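Local coordinates for protein mannitol dehydrogenase (Pseudomonas fluorescens, PDB 1LJ8) that probably catalyses the NAD-dependent interconversion of mannitol and fructose as a long-chain dehydrogenase, and binds NAD, at residues L56-C61 and G273-E278; A202-A207 and W217-V222; A333-D338 and D353-L358; A409-L414 and G436-D441. All blocks are in the same frame, centred on the assembly; numbering follows the deposited sequence.

Interaction 1: residues L56-C61 and G273-E278; sequences LDWSIC and GRPAWE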
loop_
_atom_site.group_PDB
_atom_site.type_symbol
_atom_site.label_atom_id
_atom_site.label_comp_id
_atom_site.label_asym_id
_atom_site.label_seq_id
_atom_site.Cartn_x
_atom_site.Cartn_y
_atom_site.Cartn_z
ATOM N N LEU A 56 -21.538 -3.395 -15.353
ATOM C CA LEU A 56 -20.687 -3.326 -16.537
ATOM C C LEU A 56 -20.344 -1.877 -16.871
ATOM O O LEU A 56 -19.485 -1.614 -17.737
ATOM C CB LEU A 56 -21.368 -3.966 -17.741
ATOM C CG LEU A 56 -21.794 -5.424 -17.573
ATOM C CD1 LEU A 56 -22.403 -5.951 -18.874
ATOM C CD2 LEU A 56 -20.621 -6.255 -17.239
ATOM N N ASP A 57 -21.001 -0.948 -16.176
ATOM C CA ASP A 57 -20.752 0.465 -16.377
ATOM C C ASP A 57 -19.757 1.011 -15.350
ATOM O O ASP A 57 -19.593 2.245 -15.195
ATOM C CB ASP A 57 -22.065 1.252 -16.330
ATOM C CG ASP A 57 -22.780 1.135 -15.012
ATOM O OD1 ASP A 57 -22.896 0.006 -14.462
ATOM O OD2 ASP A 57 -23.258 2.189 -14.543
ATOM N N TRP A 58 -19.063 0.087 -14.686
ATOM C CA TRP A 58 -18.066 0.473 -13.674
ATOM C C TRP A 58 -16.646 0.018 -14.040
ATOM O O TRP A 58 -15.829 -0.334 -13.180
ATOM C CB TRP A 58 -18.467 -0.077 -12.299
ATOM C CG TRP A 58 -19.644 0.706 -11.728
ATOM C CD1 TRP A 58 -20.961 0.299 -11.658
ATOM C CD2 TRP A 58 -19.590 1.986 -11.113
ATOM N NE1 TRP A 58 -21.724 1.271 -11.017
ATOM C CE2 TRP A 58 -20.902 2.306 -10.668
ATOM C CE3 TRP A 58 -18.555 2.903 -10.879
ATOM C CZ2 TRP A 58 -21.209 3.521 -9.990
ATOM C CZ3 TRP A 58 -18.858 4.115 -10.206
ATOM C CH2 TRP A 58 -20.187 4.408 -9.767
ATOM N N SER A 59 -16.368 0.019 -15.342
ATOM C CA SER A 59 -15.021 -0.313 -15.801
ATOM C C SER A 59 -14.036 0.711 -15.257
ATOM O O SER A 59 -14.388 1.846 -14.955
ATOM C CB SER A 59 -14.952 -0.270 -17.339
ATOM O OG SER A 59 -13.672 -0.728 -17.798
ATOM N N ILE A 60 -12.776 0.301 -15.152
ATOM C CA ILE A 60 -11.732 1.163 -14.621
ATOM C C ILE A 60 -10.821 1.749 -15.701
ATOM O O ILE A 60 -10.367 1.039 -16.613
ATOM C CB ILE A 60 -10.846 0.336 -13.665
ATOM C CG1 ILE A 60 -11.686 -0.115 -12.461
ATOM C CG2 ILE A 60 -9.591 1.145 -13.197
ATOM C CD1 ILE A 60 -11.080 -1.454 -11.811
ATOM N N CYS A 61 -10.578 3.057 -15.610
ATOM C CA CYS A 61 -9.600 3.712 -16.487
ATOM C C CYS A 61 -8.392 3.953 -15.568
ATOM O O CYS A 61 -8.469 4.735 -14.588
ATOM C CB CYS A 61 -10.118 5.073 -17.019
ATOM S SG CYS A 61 -8.865 5.794 -18.170
ATOM N N GLY A 273 -22.685 7.473 -6.429
ATOM C CA GLY A 273 -22.878 6.058 -6.721
ATOM C C GLY A 273 -21.649 5.167 -6.628
ATOM O O GLY A 273 -20.530 5.647 -6.434
ATOM N N ARG A 274 -21.860 3.856 -6.750
ATOM C CA ARG A 274 -20.732 2.941 -6.676
ATOM C C ARG A 274 -21.232 1.616 -7.167
ATOM O O ARG A 274 -22.459 1.403 -7.222
ATOM C CB ARG A 274 -20.281 2.767 -5.208
ATOM C CG ARG A 274 -21.440 2.230 -4.266
ATOM C CD ARG A 274 -20.863 1.649 -2.945
ATOM N NE ARG A 274 -21.872 1.249 -1.945
ATOM C CZ ARG A 274 -22.523 0.079 -1.945
ATOM N NH1 ARG A 274 -22.297 -0.838 -2.917
ATOM N NH2 ARG A 274 -23.366 -0.206 -0.942
ATOM N N PRO A 275 -20.310 0.708 -7.535
ATOM C CA PRO A 275 -20.723 -0.637 -7.990
ATOM C C PRO A 275 -21.327 -1.352 -6.758
ATOM O O PRO A 275 -20.944 -1.066 -5.602
ATOM C CB PRO A 275 -19.403 -1.329 -8.374
ATOM C CG PRO A 275 -18.403 -0.139 -8.624
ATOM C CD PRO A 275 -18.853 0.912 -7.612
ATOM N N ALA A 276 -22.213 -2.316 -7.012
ATOM C CA ALA A 276 -22.817 -3.142 -5.954
ATOM C C ALA A 276 -21.802 -4.220 -5.482
ATOM O O ALA A 276 -22.058 -5.433 -5.550
ATOM C CB ALA A 276 -24.099 -3.811 -6.509
ATOM N N TRP A 277 -20.649 -3.777 -5.003
ATOM C CA TRP A 277 -19.583 -4.695 -4.566
ATOM C C TRP A 277 -20.019 -5.663 -3.455
ATOM O O TRP A 277 -19.412 -6.725 -3.280
ATOM C CB TRP A 277 -18.369 -3.884 -4.066
ATOM C CG TRP A 277 -17.538 -3.217 -5.168
ATOM C CD1 TRP A 277 -16.996 -3.810 -6.298
ATOM C CD2 TRP A 277 -17.055 -1.860 -5.159
ATOM N NE1 TRP A 277 -16.199 -2.875 -6.979
ATOM C CE2 TRP A 277 -16.225 -1.690 -6.298
ATOM C CE3 TRP A 277 -17.251 -0.769 -4.289
ATOM C CZ2 TRP A 277 -15.591 -0.466 -6.598
ATOM C CZ3 TRP A 277 -16.619 0.445 -4.591
ATOM C CH2 TRP A 277 -15.804 0.580 -5.741
ATOM N N GLU A 278 -21.061 -5.308 -2.705
ATOM C CA GLU A 278 -21.448 -6.224 -1.625
ATOM C C GLU A 278 -21.940 -7.551 -2.192
ATOM O O GLU A 278 -21.941 -8.548 -1.468
ATOM C CB GLU A 278 -22.536 -5.622 -0.688
ATOM C CG GLU A 278 -23.830 -5.184 -1.373
ATOM C CD GLU A 278 -23.777 -3.705 -1.841
ATOM O OE1 GLU A 278 -23.049 -3.411 -2.820
ATOM O OE2 GLU A 278 -24.453 -2.836 -1.189
HETATM O O HOH W 1 -24.458 0.949 -9.494
#
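Trp58 lays one face of its indole against Pro275, the two side chains crossing at about a right angle. Pro275 CG sits 3.7 Å from the centroid of the Trp58 five-membered ring, 25° off the normal, a CH-pi contact; its closest atom there is Trp58 CG at 3.4 Å. The backbone before the proline approaches the six-membered ring obliquely, with Trp58 CZ2 3.3 Å from Arg274 N, and Gly273 passes by Trp58 CH2. A water ties the two segments together beside the indole N-H, accepting from Trp58 NE1 at 3.1 Å and donating to Arg274 O. On its other side Pro275 CG meets a face of Trp277, so the pyrrolidine is wedged between two indoles. Arg274 sets off away from Trp58, and its guanidinium grips Glu278 end-on, NH1 to OE1 at 2.7 Å and NH2 to OE2 at 2.9 Å, while NH1 also reaches Pro275 O. With an alanine at Trp58, Pro275 is likely to lose its CH-pi face and the water its indole donor. Arg125 adds a cation-pi contact to Trp58. The contact pins the loop between strands 263-266 and 283-284 to the residue leading into strand 59-64, a parallel strand of the Rossmann sheet beside 27-32.

Interaction 2: residues A202-A207 and W217-V222; sequences ALLAFA and WIKAHV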
loop_
_atom_site.group_PDB
_atom_site.type_symbol
_atom_site.label_atom_id
_atom_site.label_comp_id
_atom_site.label_asym_id
_atom_site.label_seq_id
_atom_site.Cartn_x
_atom_site.Cartn_y
_atom_site.Cartn_z
ATOM N N ALA A 202 -5.763 16.112 3.375
ATOM C CA ALA A 202 -4.790 16.541 2.405
ATOM C C ALA A 202 -5.417 17.330 1.259
ATOM O O ALA A 202 -4.908 18.420 0.912
ATOM C CB ALA A 202 -4.045 15.318 1.865
ATOM N N LEU A 203 -6.484 16.784 0.651
ATOM C CA LEU A 203 -7.115 17.484 -0.474
ATOM C C LEU A 203 -7.663 18.831 -0.039
ATOM O O LEU A 203 -7.476 19.832 -0.748
ATOM C CB LEU A 203 -8.201 16.641 -1.120
ATOM C CG LEU A 203 -8.802 17.264 -2.389
ATOM C CD1 LEU A 203 -7.754 17.526 -3.492
ATOM C CD2 LEU A 203 -9.892 16.317 -2.867
ATOM N N LEU A 204 -8.287 18.886 1.140
ATOM C CA LEU A 204 -8.823 20.163 1.619
ATOM C C LEU A 204 -7.723 21.155 1.905
ATOM O O LEU A 204 -7.863 22.348 1.567
ATOM C CB LEU A 204 -9.683 19.971 2.886
ATOM C CG LEU A 204 -11.012 19.240 2.654
ATOM C CD1 LEU A 204 -11.765 19.179 4.021
ATOM C CD2 LEU A 204 -11.883 19.964 1.608
ATOM N N ALA A 205 -6.626 20.706 2.510
ATOM C CA ALA A 205 -5.510 21.615 2.816
ATOM C C ALA A 205 -4.938 22.180 1.515
ATOM O O ALA A 205 -4.630 23.386 1.392
ATOM C CB ALA A 205 -4.437 20.898 3.558
ATOM N N PHE A 206 -4.828 21.311 0.520
ATOM C CA PHE A 206 -4.313 21.747 -0.770
ATOM C C PHE A 206 -5.284 22.742 -1.421
ATOM O O PHE A 206 -4.865 23.773 -1.920
ATOM C CB PHE A 206 -4.120 20.529 -1.692
ATOM C CG PHE A 206 -3.549 20.888 -3.032
ATOM C CD1 PHE A 206 -2.169 20.978 -3.217
ATOM C CD2 PHE A 206 -4.393 21.116 -4.096
ATOM C CE1 PHE A 206 -1.643 21.299 -4.473
ATOM C CE2 PHE A 206 -3.877 21.432 -5.363
ATOM C CZ PHE A 206 -2.518 21.521 -5.542
ATOM N N ALA A 207 -6.567 22.425 -1.422
ATOM C CA ALA A 207 -7.567 23.284 -2.025
ATOM C C ALA A 207 -7.568 24.664 -1.353
ATOM O O ALA A 207 -7.730 25.687 -2.031
ATOM C CB ALA A 207 -8.946 22.649 -1.935
ATOM N N TRP A 217 -16.370 24.144 -1.401
ATOM C CA TRP A 217 -17.199 23.350 -2.267
ATOM C C TRP A 217 -16.802 21.871 -2.144
ATOM O O TRP A 217 -17.673 20.985 -2.134
ATOM C CB TRP A 217 -17.049 23.773 -3.723
ATOM C CG TRP A 217 -17.987 23.038 -4.634
ATOM C CD1 TRP A 217 -19.271 23.381 -4.967
ATOM C CD2 TRP A 217 -17.689 21.850 -5.361
ATOM N NE1 TRP A 217 -19.784 22.478 -5.866
ATOM C CE2 TRP A 217 -18.830 21.527 -6.124
ATOM C CE3 TRP A 217 -16.555 21.027 -5.448
ATOM C CZ2 TRP A 217 -18.875 20.401 -6.973
ATOM C CZ3 TRP A 217 -16.606 19.912 -6.299
ATOM C CH2 TRP A 217 -17.752 19.613 -7.041
ATOM N N ILE A 218 -15.502 21.605 -2.065
ATOM C CA ILE A 218 -15.051 20.214 -1.968
ATOM C C ILE A 218 -15.513 19.605 -0.643
ATOM O O ILE A 218 -16.016 18.471 -0.593
ATOM C CB ILE A 218 -13.505 20.133 -2.108
ATOM C CG1 ILE A 218 -13.135 20.436 -3.567
ATOM C CG2 ILE A 218 -12.963 18.697 -1.668
ATOM C CD1 ILE A 218 -11.637 20.485 -3.799
ATOM N N LYS A 219 -15.354 20.372 0.428
ATOM C CA LYS A 219 -15.752 19.913 1.752
ATOM C C LYS A 219 -17.222 19.515 1.757
ATOM O O LYS A 219 -17.611 18.502 2.372
ATOM C CB LYS A 219 -15.451 21.005 2.779
ATOM C CG LYS A 219 -15.619 20.581 4.208
ATOM C CD LYS A 219 -15.218 21.728 5.133
ATOM C CE LYS A 219 -15.363 21.318 6.596
ATOM N NZ LYS A 219 -14.545 22.224 7.457
ATOM N N ALA A 220 -18.039 20.258 1.022
ATOM C CA ALA A 220 -19.465 19.965 0.971
ATOM C C ALA A 220 -19.950 18.978 -0.099
ATOM O O ALA A 220 -21.047 18.440 0.018
ATOM C CB ALA A 220 -20.257 21.298 0.830
ATOM N N HIS A 221 -19.152 18.704 -1.131
ATOM C CA HIS A 221 -19.641 17.845 -2.214
ATOM C C HIS A 221 -18.893 16.529 -2.462
ATOM O O HIS A 221 -19.405 15.640 -3.148
ATOM C CB HIS A 221 -19.655 18.646 -3.542
ATOM C CG HIS A 221 -20.569 19.842 -3.503
ATOM N ND1 HIS A 221 -21.870 19.811 -3.961
ATOM C CD2 HIS A 221 -20.377 21.093 -3.013
ATOM C CE1 HIS A 221 -22.437 20.992 -3.760
ATOM N NE2 HIS A 221 -21.555 21.786 -3.186
ATOM N N VAL A 222 -17.687 16.414 -1.926
ATOM C CA VAL A 222 -16.897 15.187 -2.144
ATOM C C VAL A 222 -16.865 14.318 -0.859
ATOM O O VAL A 222 -16.765 14.857 0.254
ATOM C CB VAL A 222 -15.436 15.583 -2.527
ATOM C CG1 VAL A 222 -14.594 14.325 -2.785
ATOM C CG2 VAL A 222 -15.442 16.453 -3.805
#
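Ile218 is the bump that fits between Leu203, Leu204 and Ala207, and it joins 195-210 and 212-221, consecutive helices that pack as an antiparallel helical hairpin. Over these short segments the axes come within 10.2 Å at an angle of 153°. The hollow that receives the isoleucine is lined on successive turns of helix 195-210. Ile218 CG2 lies between the two leucines, 3.7 Å from Leu204 CD2 and 4.1 Å from Leu203 CD2. The other branch of Ile218, with CG1 beside the backbone N (chi1 -71°), carries CD1 the other way, to the small Ala207, where Ile218 CD1 meets Ala207 CB at 3.9 Å. Leu204 returns the favour: sliding past Ile218 in the opposite direction, it pushes CD2 into the notch between Ile218 CG2 and the start of Lys219, with Leu204 CD2 3.7 Å from Lys219 N. The aliphatic base of Lys219 closes the solvent side of this notch, its CB 3.9 Å from Leu204 CD2, before the extended chain carries the ammonium away. At the inner side Phe224 touches both Leu203 and Ile218, and Leu203 also reaches Ile169 and Cys170 of helix 165-178. The packing is purely apolar between side chains. Just beyond it the second helix finishes, and the carbonyl oxygen of Ile218 takes two backbone donors, His221 N and Val222 N, the latter at 3.0 Å.

Interaction 3: residues A333-D338 and D353-L358; sequences AYMDLD and DYKQTL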
loop_
_atom_site.group_PDB
_atom_site.type_symbol
_atom_site.label_atom_id
_atom_site.label_comp_id
_atom_site.label_asym_id
_atom_site.label_seq_id
_atom_site.Cartn_x
_atom_site.Cartn_y
_atom_site.Cartn_z
ATOM N N ALA A 333 5.611 -11.765 19.945
ATOM C CA ALA A 333 5.818 -10.913 21.127
ATOM C C ALA A 333 5.454 -9.455 20.788
ATOM O O ALA A 333 4.818 -8.756 21.565
ATOM C CB ALA A 333 7.277 -10.993 21.588
ATOM N N TYR A 334 5.894 -8.987 19.619
ATOM C CA TYR A 334 5.565 -7.631 19.205
ATOM C C TYR A 334 4.042 -7.457 19.106
ATOM O O TYR A 334 3.474 -6.469 19.650
ATOM C CB TYR A 334 6.241 -7.314 17.846
ATOM C CG TYR A 334 5.903 -5.952 17.305
ATOM C CD1 TYR A 334 6.490 -4.807 17.842
ATOM C CD2 TYR A 334 5.003 -5.800 16.245
ATOM C CE1 TYR A 334 6.192 -3.549 17.357
ATOM C CE2 TYR A 334 4.719 -4.511 15.722
ATOM C CZ TYR A 334 5.324 -3.400 16.298
ATOM O OH TYR A 334 5.084 -2.114 15.864
HETATM N N MSE A 335 3.355 -8.399 18.440
HETATM C CA MSE A 335 1.885 -8.317 18.279
HETATM C C MSE A 335 1.159 -8.424 19.643
HETATM O O MSE A 335 0.263 -7.635 19.952
HETATM C CB MSE A 335 1.352 -9.453 17.389
HETATM C CG MSE A 335 1.731 -9.293 15.942
HETATM SE SE MSE A 335 0.670 -10.474 14.808
HETATM C CE MSE A 335 1.175 -12.194 15.556
ATOM N N ASP A 336 1.555 -9.412 20.438
ATOM C CA ASP A 336 0.868 -9.637 21.712
ATOM C C ASP A 336 1.142 -8.636 22.811
ATOM O O ASP A 336 0.215 -8.218 23.512
ATOM C CB ASP A 336 1.202 -11.025 22.294
ATOM C CG ASP A 336 0.715 -12.167 21.433
ATOM O OD1 ASP A 336 -0.211 -12.003 20.619
ATOM O OD2 ASP A 336 1.270 -13.275 21.565
ATOM N N LEU A 337 2.402 -8.229 22.960
ATOM C CA LEU A 337 2.749 -7.344 24.074
ATOM C C LEU A 337 2.800 -5.864 23.762
ATOM O O LEU A 337 2.539 -5.026 24.631
ATOM C CB LEU A 337 4.101 -7.744 24.638
ATOM C CG LEU A 337 4.245 -9.229 25.003
ATOM C CD1 LEU A 337 5.702 -9.523 25.329
ATOM C CD2 LEU A 337 3.327 -9.548 26.202
ATOM N N ASP A 338 3.116 -5.527 22.510
ATOM C CA ASP A 338 3.254 -4.112 22.177
ATOM C C ASP A 338 2.060 -3.514 21.472
ATOM O O ASP A 338 1.602 -2.437 21.860
ATOM C CB ASP A 338 4.540 -3.882 21.338
ATOM C CG ASP A 338 5.817 -4.354 22.071
ATOM O OD1 ASP A 338 5.823 -4.276 23.330
ATOM O OD2 ASP A 338 6.806 -4.787 21.406
ATOM N N ASP A 353 -7.372 -15.064 17.312
ATOM C CA ASP A 353 -7.478 -15.834 16.081
ATOM C C ASP A 353 -6.958 -15.001 14.912
ATOM O O ASP A 353 -6.319 -15.524 14.015
ATOM C CB ASP A 353 -8.956 -16.216 15.789
ATOM C CG ASP A 353 -9.542 -17.222 16.818
ATOM O OD1 ASP A 353 -8.768 -17.946 17.450
ATOM O OD2 ASP A 353 -10.777 -17.257 16.979
ATOM N N TYR A 354 -7.266 -13.711 14.900
ATOM C CA TYR A 354 -6.775 -12.855 13.794
ATOM C C TYR A 354 -5.237 -12.869 13.724
ATOM O O TYR A 354 -4.655 -13.034 12.645
ATOM C CB TYR A 354 -7.283 -11.429 13.987
ATOM C CG TYR A 354 -6.784 -10.467 12.911
ATOM C CD1 TYR A 354 -7.331 -10.477 11.627
ATOM C CD2 TYR A 354 -5.763 -9.570 13.195
ATOM C CE1 TYR A 354 -6.860 -9.589 10.632
ATOM C CE2 TYR A 354 -5.269 -8.679 12.208
ATOM C CZ TYR A 354 -5.823 -8.699 10.950
ATOM O OH TYR A 354 -5.337 -7.803 10.014
ATOM N N LYS A 355 -4.567 -12.715 14.869
ATOM C CA LYS A 355 -3.105 -12.736 14.878
ATOM C C LYS A 355 -2.578 -14.084 14.380
ATOM O O LYS A 355 -1.577 -14.147 13.667
ATOM C CB LYS A 355 -2.548 -12.397 16.280
ATOM C CG LYS A 355 -2.775 -10.939 16.673
ATOM C CD LYS A 355 -2.247 -10.656 18.093
ATOM C CE LYS A 355 -3.221 -11.176 19.191
ATOM N NZ LYS A 355 -2.627 -10.881 20.514
ATOM N N GLN A 356 -3.248 -15.184 14.730
ATOM C CA GLN A 356 -2.813 -16.459 14.186
ATOM C C GLN A 356 -2.985 -16.499 12.647
ATOM O O GLN A 356 -2.121 -17.029 11.952
ATOM C CB GLN A 356 -3.579 -17.649 14.829
ATOM C CG GLN A 356 -3.085 -19.034 14.304
ATOM C CD GLN A 356 -1.600 -19.309 14.536
ATOM O OE1 GLN A 356 -1.100 -19.112 15.636
ATOM N NE2 GLN A 356 -0.887 -19.747 13.500
ATOM N N THR A 357 -4.060 -15.921 12.115
ATOM C CA THR A 357 -4.196 -15.949 10.660
ATOM C C THR A 357 -3.066 -15.128 9.999
ATOM O O THR A 357 -2.670 -15.443 8.883
ATOM C CB THR A 357 -5.572 -15.461 10.181
ATOM O OG1 THR A 357 -5.757 -14.078 10.518
ATOM C CG2 THR A 357 -6.701 -16.309 10.809
ATOM N N LEU A 358 -2.517 -14.110 10.686
ATOM C CA LEU A 358 -1.412 -13.348 10.072
ATOM C C LEU A 358 -0.198 -14.249 9.995
ATOM O O LEU A 358 0.528 -14.271 8.986
ATOM C CB LEU A 358 -1.100 -12.064 10.878
ATOM C CG LEU A 358 -2.283 -11.086 10.931
ATOM C CD1 LEU A 358 -1.845 -9.860 11.727
ATOM C CD2 LEU A 358 -2.757 -10.676 9.536
#
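The carboxylate of Asp336 is the flat group that carries the polar half of this contact, and the ammonium of Lys355 meets it at one oxygen. Lys355 NZ donates to Asp336 OD1 at 2.7 Å, a salt bridge that comes in on the anti side and 28° off the plane, so the ammonium is tilted out of the carboxylate plane. The methylenes approach the same oxygen: Lys355 CE is 3.4 Å from Asp336 OD1. A bend at chi3 (-78°) turns the end of the lysine onto the aspartate. Thr340 OG1, just past the first helix segment, is a second partner of the ammonium and also binds the carbonyl of Met335, helping to fix where NZ rests. The other half is apolar. Met335, present as selenomethionine, slides along the lysine stem in the opposite direction, its CE 3.8 Å from Lys355 CB, and its SE lies 4.0 Å from Leu358 CD1. Replacing Lys355 by an alanine would probably leave Asp336 without its countercharge and uncover the flank of Met335 that the lysine methylenes now line. Helices 325-339 and 351-362 run antiparallel here; over segments 333-338 and 353-358 the axes approach to 11.3 Å at 160°. Gln356 OE1 makes a further bond between them, to Arg332. Both helices rest on helix 289-313 of the C-terminal domain, Met335 against Ser302 and Leu358 against Leu299, and the side chain of Leu358 is about 11 Å from the bound NAD.

Interaction 4: residues A409-L414 and G436-D441; sequences AWALYL and GLVSDD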
loop_
_atom_site.group_PDB
_atom_site.type_symbol
_atom_site.label_atom_id
_atom_site.label_comp_id
_atom_site.label_asym_id
_atom_site.label_seq_id
_atom_site.Cartn_x
_atom_site.Cartn_y
_atom_site.Cartn_z
ATOM N N ALA A 409 17.130 -1.983 13.216
ATOM C CA ALA A 409 17.333 -2.902 12.065
ATOM C C ALA A 409 17.317 -2.077 10.777
ATOM O O ALA A 409 18.136 -2.285 9.872
ATOM C CB ALA A 409 16.209 -3.976 12.020
ATOM N N TRP A 410 16.354 -1.162 10.674
ATOM C CA TRP A 410 16.289 -0.301 9.476
ATOM C C TRP A 410 17.583 0.519 9.352
ATOM O O TRP A 410 18.142 0.653 8.245
ATOM C CB TRP A 410 15.094 0.680 9.567
ATOM C CG TRP A 410 14.904 1.514 8.330
ATOM C CD1 TRP A 410 14.729 1.034 7.049
ATOM C CD2 TRP A 410 14.793 2.950 8.239
ATOM N NE1 TRP A 410 14.496 2.090 6.179
ATOM C CE2 TRP A 410 14.533 3.267 6.874
ATOM C CE3 TRP A 410 14.877 3.987 9.165
ATOM C CZ2 TRP A 410 14.361 4.589 6.420
ATOM C CZ3 TRP A 410 14.706 5.321 8.718
ATOM C CH2 TRP A 410 14.451 5.598 7.346
ATOM N N ALA A 411 18.066 1.059 10.484
ATOM C CA ALA A 411 19.272 1.876 10.454
ATOM C C ALA A 411 20.465 1.098 9.907
ATOM O O ALA A 411 21.225 1.607 9.046
ATOM C CB ALA A 411 19.617 2.444 11.884
ATOM N N LEU A 412 20.624 -0.126 10.382
ATOM C CA LEU A 412 21.771 -0.939 9.941
ATOM C C LEU A 412 21.548 -1.379 8.498
ATOM O O LEU A 412 22.470 -1.363 7.694
ATOM C CB LEU A 412 21.960 -2.159 10.846
ATOM C CG LEU A 412 23.225 -3.015 10.540
ATOM C CD1 LEU A 412 24.493 -2.165 10.607
ATOM C CD2 LEU A 412 23.347 -4.138 11.511
ATOM N N TYR A 413 20.309 -1.714 8.179
ATOM C CA TYR A 413 19.926 -2.136 6.822
ATOM C C TYR A 413 20.269 -1.036 5.796
ATOM O O TYR A 413 20.673 -1.339 4.658
ATOM C CB TYR A 413 18.428 -2.427 6.832
ATOM C CG TYR A 413 17.762 -2.272 5.489
ATOM C CD1 TYR A 413 17.634 -3.367 4.626
ATOM C CD2 TYR A 413 17.211 -1.044 5.099
ATOM C CE1 TYR A 413 16.972 -3.241 3.418
ATOM C CE2 TYR A 413 16.522 -0.909 3.858
ATOM C CZ TYR A 413 16.415 -2.012 3.043
ATOM O OH TYR A 413 15.743 -1.921 1.826
ATOM N N LEU A 414 20.112 0.232 6.180
ATOM C CA LEU A 414 20.412 1.348 5.261
ATOM C C LEU A 414 21.883 1.406 4.811
ATOM O O LEU A 414 22.220 2.113 3.848
ATOM C CB LEU A 414 20.042 2.687 5.892
ATOM C CG LEU A 414 18.520 2.900 5.982
ATOM C CD1 LEU A 414 18.188 4.076 6.920
ATOM C CD2 LEU A 414 17.945 3.142 4.567
ATOM N N GLY A 436 22.460 8.778 4.080
ATOM C CA GLY A 436 23.294 9.832 4.636
ATOM C C GLY A 436 23.246 9.860 6.160
ATOM O O GLY A 436 24.268 10.054 6.812
ATOM N N LEU A 437 22.058 9.635 6.732
ATOM C CA LEU A 437 21.854 9.657 8.181
ATOM C C LEU A 437 22.647 8.569 8.916
ATOM O O LEU A 437 22.853 8.674 10.134
ATOM C CB LEU A 437 20.363 9.445 8.502
ATOM C CG LEU A 437 19.340 10.352 7.809
ATOM C CD1 LEU A 437 17.923 9.777 7.931
ATOM C CD2 LEU A 437 19.432 11.748 8.440
ATOM N N VAL A 438 23.050 7.513 8.214
ATOM C CA VAL A 438 23.790 6.446 8.887
ATOM C C VAL A 438 25.255 6.304 8.464
ATOM O O VAL A 438 25.864 5.262 8.652
ATOM C CB VAL A 438 23.061 5.079 8.724
ATOM C CG1 VAL A 438 21.638 5.206 9.208
ATOM C CG2 VAL A 438 23.078 4.620 7.261
ATOM N N SER A 439 25.825 7.377 7.933
ATOM C CA SER A 439 27.217 7.354 7.496
ATOM C C SER A 439 28.221 7.317 8.677
ATOM O O SER A 439 29.364 6.868 8.526
ATOM C CB SER A 439 27.474 8.563 6.597
ATOM O OG SER A 439 27.353 9.761 7.330
ATOM N N ASP A 440 27.786 7.744 9.853
ATOM C CA ASP A 440 28.648 7.754 11.041
ATOM C C ASP A 440 27.916 7.024 12.173
ATOM O O ASP A 440 26.924 7.556 12.691
ATOM C CB ASP A 440 28.896 9.204 11.446
ATOM C CG ASP A 440 29.985 9.354 12.500
ATOM O OD1 ASP A 440 29.954 8.666 13.553
ATOM O OD2 ASP A 440 30.868 10.199 12.267
ATOM N N ASP A 441 28.397 5.838 12.559
ATOM C CA ASP A 441 27.740 5.047 13.613
ATOM C C ASP A 441 27.499 5.846 14.879
ATOM O O ASP A 441 26.436 5.739 15.503
ATOM C CB ASP A 441 28.570 3.822 14.029
ATOM C CG ASP A 441 28.230 2.552 13.247
ATOM O OD1 ASP A 441 28.715 1.494 13.680
ATOM O OD2 ASP A 441 27.512 2.585 12.224
#
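Val438 does nearly all the work of this contact, setting its two methyls against Ala411 and Leu414 of segment 409-414. The tight part is Val438 CG1, 3.6 Å from the carbonyl oxygen of Ala411, a van der Waals touch on a helix carbonyl. With CG1 beside the backbone N (chi1 -55°), Val438 CG2 falls in the crowded position between N and the carbonyl carbon, and from there it meets Leu414 CB at 3.9 Å. The valine thus straddles the ridge between Ala411 and Leu414, one turn apart, while Ala411 CB stands back at 4.3 Å from Val438 CG1. Leu414 also packs within its own segment: its CD1 lies over the centre of the Trp410 ring, 3.6 Å above the plane. The looser side is the solvent side, where Gly436 and Ser439 take no part in the packing; instead they close the end of helix 431-437 on themselves, Gly436 O accepting from Ser439 OG at 3.1 Å and from Ser439 N at 3.3 Å. Outside the apolar patch, Lys415 NZ bonds to Val438 O and Gln435 NE2 to Leu414 O. Asp441 pairs with Arg477 and hydrogen-bonds Tyr473, both of helix 463-488, which also packs Phe469 and Tyr473 on Ala411. The contact thus lies among several helices of the C-terminal domain, with Leu448 of helix 444-448 touching Trp410, Ala411 and Leu437, and helix 289-313 meeting Ala409 and Leu412.

The four contacts divide between the two domains: interactions 1 and 2 lie in the Rossmann domain, 3 and 4 in the helical C-terminal domain. No two of them touch; the nearest pair, 1 and 2, still leaves about 9 Å between nearest atoms. Interactions 2, 3 and 4 are buried. Interaction 1 is the exception in being only partly buried and made by loops, one leading into a central strand of the sheet, with a CH-pi contact and a bridging water. Interactions 2 and 3 both join antiparallel helices, but 2 is apolar throughout while 3 adds a salt bridge. Interaction 4 pairs a helix with a loop by one valine. Interactions 3 and 4 both border on helix 289-313.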